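Local coordinates for cytoplasmic protein (Cryptococcus neoformans var. grubii serotype A, PDB 7LPO), which probably hydrolyses the beta-glucosidic bond of sterylglucosides, as a sterylglucosidase of glycoside hydrolase family 5, at residues Phe136-Asp145 with Asp260-Glu271. Residues are numbered along the deposited sequence; the frame is centred on the assembly and turned at random.
Sequences FRVFMDPHQD and DECVIGWDSINE
With CG trans to its backbone N (chi1 -176°), Asn270 lays its amide against one face of the His143 imidazole, whose chi1 of -167° sends the ring alongside in the same direction. The two planes lie 19° apart, and Asn270 ND2 sits 3.3 Å from His143 CE1. An amide suits this place because its two ends differ: ND2 donates to Gln144 O at 3.0 Å, within the carbonyl plane, while OD1 accepts from Arg100. Gln144 answers from its bent chain, NE2 giving a nearly straight bond to Asn270 O (2.8 Å). Histidine, with two ring nitrogens, is fixed in rotation by Asp141 OD2 at ND1 and Asp145 OD2 at NE2; Lys48 also pairs with Asp145.

Toward their N-terminal ends, strands 137-143 and 263-267 run parallel, Val138 and Met140 each bonding through both N and O to the 260-271 segment. Met140, its unbranched chain bent at chi2 and chi3, rests CG 3.5 Å above the centroid of the six-membered ring of Trp266, a CH-pi contact. Glu271, which bonds the bound Tris molecule, shares a water with Asp145. An Asn-Glu pair just after a parallel strand, its Glu facing a bound polyol, is consistent with the active-site end of a family 5 TIM barrel.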
# COMPACT_ATOMS: atom_id res chain seq x y z
N PHE A 136 -2.47 -9.71 -17.38
CA PHE A 136 -1.87 -9.00 -16.26
C PHE A 136 -0.83 -9.86 -15.55
O PHE A 136 -0.99 -11.08 -15.42
CB PHE A 136 -2.94 -8.58 -15.25
CG PHE A 136 -3.76 -7.43 -15.70
CD1 PHE A 136 -3.24 -6.15 -15.68
CD2 PHE A 136 -5.05 -7.62 -16.18
CE1 PHE A 136 -3.98 -5.09 -16.12
CE2 PHE A 136 -5.80 -6.56 -16.61
CZ PHE A 136 -5.26 -5.29 -16.58
N ARG A 137 0.24 -9.22 -15.10
CA ARG A 137 1.08 -9.76 -14.04
C ARG A 137 0.50 -9.29 -12.71
O ARG A 137 -0.05 -8.19 -12.61
CB ARG A 137 2.53 -9.32 -14.17
CG ARG A 137 3.16 -9.59 -15.53
CD ARG A 137 3.24 -11.09 -15.88
NE ARG A 137 4.13 -11.26 -17.03
CZ ARG A 137 4.95 -12.29 -17.21
NH1 ARG A 137 4.99 -13.29 -16.33
NH2 ARG A 137 5.74 -12.33 -18.28
N VAL A 138 0.62 -10.14 -11.69
CA VAL A 138 0.02 -9.87 -10.39
C VAL A 138 1.02 -10.21 -9.29
O VAL A 138 1.72 -11.22 -9.38
CB VAL A 138 -1.27 -10.69 -10.18
CG1 VAL A 138 -1.80 -10.51 -8.77
CG2 VAL A 138 -2.35 -10.34 -11.19
N PHE A 139 1.09 -9.37 -8.25
CA PHE A 139 1.71 -9.79 -7.00
C PHE A 139 0.73 -9.54 -5.86
O PHE A 139 -0.09 -8.62 -5.89
CB PHE A 139 3.11 -9.16 -6.77
CG PHE A 139 3.12 -7.69 -6.48
CD1 PHE A 139 3.03 -6.78 -7.49
CD2 PHE A 139 3.33 -7.24 -5.19
CE1 PHE A 139 3.09 -5.42 -7.22
CE2 PHE A 139 3.38 -5.89 -4.91
CZ PHE A 139 3.27 -4.98 -5.93
N MET A 140 0.78 -10.45 -4.89
CA MET A 140 -0.22 -10.55 -3.84
C MET A 140 0.14 -9.67 -2.65
O MET A 140 1.28 -9.68 -2.19
CB MET A 140 -0.36 -12.00 -3.39
CG MET A 140 -0.54 -13.02 -4.50
SD MET A 140 -2.00 -12.70 -5.52
CE MET A 140 -3.35 -13.09 -4.54
N ASP A 141 -0.85 -8.95 -2.14
CA ASP A 141 -0.65 -8.02 -1.03
C ASP A 141 -1.48 -8.47 0.15
O ASP A 141 -2.71 -8.27 0.16
CB ASP A 141 -1.03 -6.60 -1.45
CG ASP A 141 -1.40 -5.71 -0.28
OD1 ASP A 141 -0.87 -5.90 0.85
OD2 ASP A 141 -2.23 -4.79 -0.49
N PRO A 142 -0.88 -9.11 1.17
CA PRO A 142 -1.58 -9.31 2.44
C PRO A 142 -1.76 -7.98 3.16
O PRO A 142 -0.80 -7.43 3.71
CB PRO A 142 -0.66 -10.26 3.22
CG PRO A 142 0.55 -10.44 2.41
CD PRO A 142 0.54 -9.46 1.28
N HIS A 143 -2.96 -7.44 3.12
CA HIS A 143 -3.17 -6.03 3.39
C HIS A 143 -3.77 -5.81 4.77
O HIS A 143 -4.64 -6.57 5.21
CB HIS A 143 -4.07 -5.40 2.33
CG HIS A 143 -4.07 -3.90 2.36
ND1 HIS A 143 -3.29 -3.14 1.52
CD2 HIS A 143 -4.73 -3.03 3.16
CE1 HIS A 143 -3.48 -1.86 1.79
NE2 HIS A 143 -4.35 -1.77 2.78
N GLN A 144 -3.32 -4.74 5.41
CA GLN A 144 -3.86 -4.28 6.68
C GLN A 144 -3.61 -2.78 6.80
O GLN A 144 -2.70 -2.22 6.17
CB GLN A 144 -3.23 -5.04 7.87
CG GLN A 144 -1.79 -4.68 8.17
CD GLN A 144 -1.64 -3.40 8.98
OE1 GLN A 144 -2.48 -3.09 9.82
NE2 GLN A 144 -0.58 -2.66 8.73
N ASP A 145 -4.43 -2.14 7.62
CA ASP A 145 -4.25 -0.76 8.02
C ASP A 145 -4.61 -0.68 9.49
O ASP A 145 -5.69 -1.12 9.87
CB ASP A 145 -5.12 0.20 7.20
CG ASP A 145 -4.81 0.17 5.73
OD1 ASP A 145 -3.77 0.76 5.33
OD2 ASP A 145 -5.59 -0.45 4.97
N ASP A 260 3.83 -17.58 -11.61
CA ASP A 260 4.95 -17.10 -12.42
C ASP A 260 4.52 -16.49 -13.75
O ASP A 260 5.05 -15.44 -14.14
CB ASP A 260 5.95 -18.24 -12.64
CG ASP A 260 6.46 -18.83 -11.33
OD1 ASP A 260 6.71 -18.03 -10.40
OD2 ASP A 260 6.58 -20.07 -11.23
N GLU A 261 3.56 -17.11 -14.43
CA GLU A 261 3.02 -16.51 -15.65
C GLU A 261 2.12 -15.33 -15.32
O GLU A 261 2.11 -14.32 -16.04
CB GLU A 261 2.26 -17.56 -16.46
CG GLU A 261 1.60 -17.00 -17.72
CD GLU A 261 1.04 -18.09 -18.62
OE1 GLU A 261 0.98 -19.27 -18.20
OE2 GLU A 261 0.64 -17.76 -19.76
N CYS A 262 1.33 -15.44 -14.25
CA CYS A 262 0.48 -14.35 -13.81
C CYS A 262 0.90 -13.86 -12.43
O CYS A 262 1.36 -12.72 -12.31
CB CYS A 262 -0.99 -14.79 -13.82
SG CYS A 262 -2.12 -13.57 -13.15
N VAL A 263 0.77 -14.69 -11.40
CA VAL A 263 1.15 -14.32 -10.04
C VAL A 263 2.67 -14.46 -9.95
O VAL A 263 3.19 -15.57 -9.86
CB VAL A 263 0.44 -15.19 -9.00
CG1 VAL A 263 0.95 -14.86 -7.60
CG2 VAL A 263 -1.06 -15.02 -9.10
N ILE A 264 3.38 -13.34 -9.99
CA ILE A 264 4.83 -13.41 -10.05
C ILE A 264 5.50 -13.40 -8.68
O ILE A 264 6.68 -13.76 -8.58
CB ILE A 264 5.38 -12.26 -10.91
CG1 ILE A 264 5.10 -10.90 -10.27
CG2 ILE A 264 4.77 -12.32 -12.30
CD1 ILE A 264 5.68 -9.71 -11.08
N GLY A 265 4.79 -13.00 -7.63
CA GLY A 265 5.42 -12.94 -6.32
C GLY A 265 4.44 -12.45 -5.27
O GLY A 265 3.26 -12.22 -5.53
N TRP A 266 4.98 -12.29 -4.06
CA TRP A 266 4.19 -11.94 -2.90
C TRP A 266 4.83 -10.76 -2.18
O TRP A 266 6.05 -10.76 -1.95
CB TRP A 266 4.05 -13.14 -1.94
CG TRP A 266 3.31 -14.29 -2.57
CD1 TRP A 266 3.78 -15.12 -3.53
CD2 TRP A 266 1.98 -14.72 -2.27
NE1 TRP A 266 2.83 -16.04 -3.86
CE2 TRP A 266 1.71 -15.82 -3.10
CE3 TRP A 266 1.00 -14.28 -1.38
CZ2 TRP A 266 0.50 -16.49 -3.08
CZ3 TRP A 266 -0.21 -14.94 -1.36
CH2 TRP A 266 -0.45 -16.04 -2.20
N ASP A 267 4.02 -9.76 -1.86
CA ASP A 267 4.41 -8.68 -0.96
C ASP A 267 4.42 -9.19 0.47
O ASP A 267 3.75 -10.17 0.81
CB ASP A 267 3.44 -7.50 -1.09
CG ASP A 267 4.14 -6.14 -0.98
OD1 ASP A 267 5.28 -6.06 -0.49
OD2 ASP A 267 3.52 -5.14 -1.40
N SER A 268 5.20 -8.53 1.32
CA SER A 268 5.15 -8.82 2.75
C SER A 268 4.01 -8.03 3.39
O SER A 268 3.32 -7.23 2.74
CB SER A 268 6.50 -8.54 3.40
OG SER A 268 6.91 -7.21 3.21
N ILE A 269 3.78 -8.27 4.68
CA ILE A 269 2.64 -7.67 5.36
C ILE A 269 2.65 -6.17 5.14
O ILE A 269 3.66 -5.49 5.33
CB ILE A 269 2.68 -8.01 6.86
CG1 ILE A 269 1.47 -7.41 7.56
CG2 ILE A 269 3.95 -7.54 7.50
CD1 ILE A 269 1.22 -8.01 8.94
N ASN A 270 1.49 -5.64 4.77
CA ASN A 270 1.39 -4.24 4.35
C ASN A 270 1.60 -3.29 5.53
O ASN A 270 1.03 -3.50 6.61
CB ASN A 270 0.03 -3.99 3.72
CG ASN A 270 -0.11 -2.58 3.18
OD1 ASN A 270 0.50 -2.23 2.18
ND2 ASN A 270 -0.91 -1.76 3.85
N GLU A 271 2.43 -2.26 5.31
CA GLU A 271 2.66 -1.13 6.22
C GLU A 271 2.56 -1.52 7.69
O GLU A 271 1.73 -0.99 8.44
CB GLU A 271 1.66 -0.01 5.90
CG GLU A 271 1.85 0.52 4.48
CD GLU A 271 1.09 1.80 4.18
OE1 GLU A 271 0.32 2.26 5.06
OE2 GLU A 271 1.28 2.34 3.07
O HOH W 1 -0.44 -13.09 -17.16
O HOH W 2 1.78 -5.71 1.34
O HOH W 3 -1.65 1.54 6.82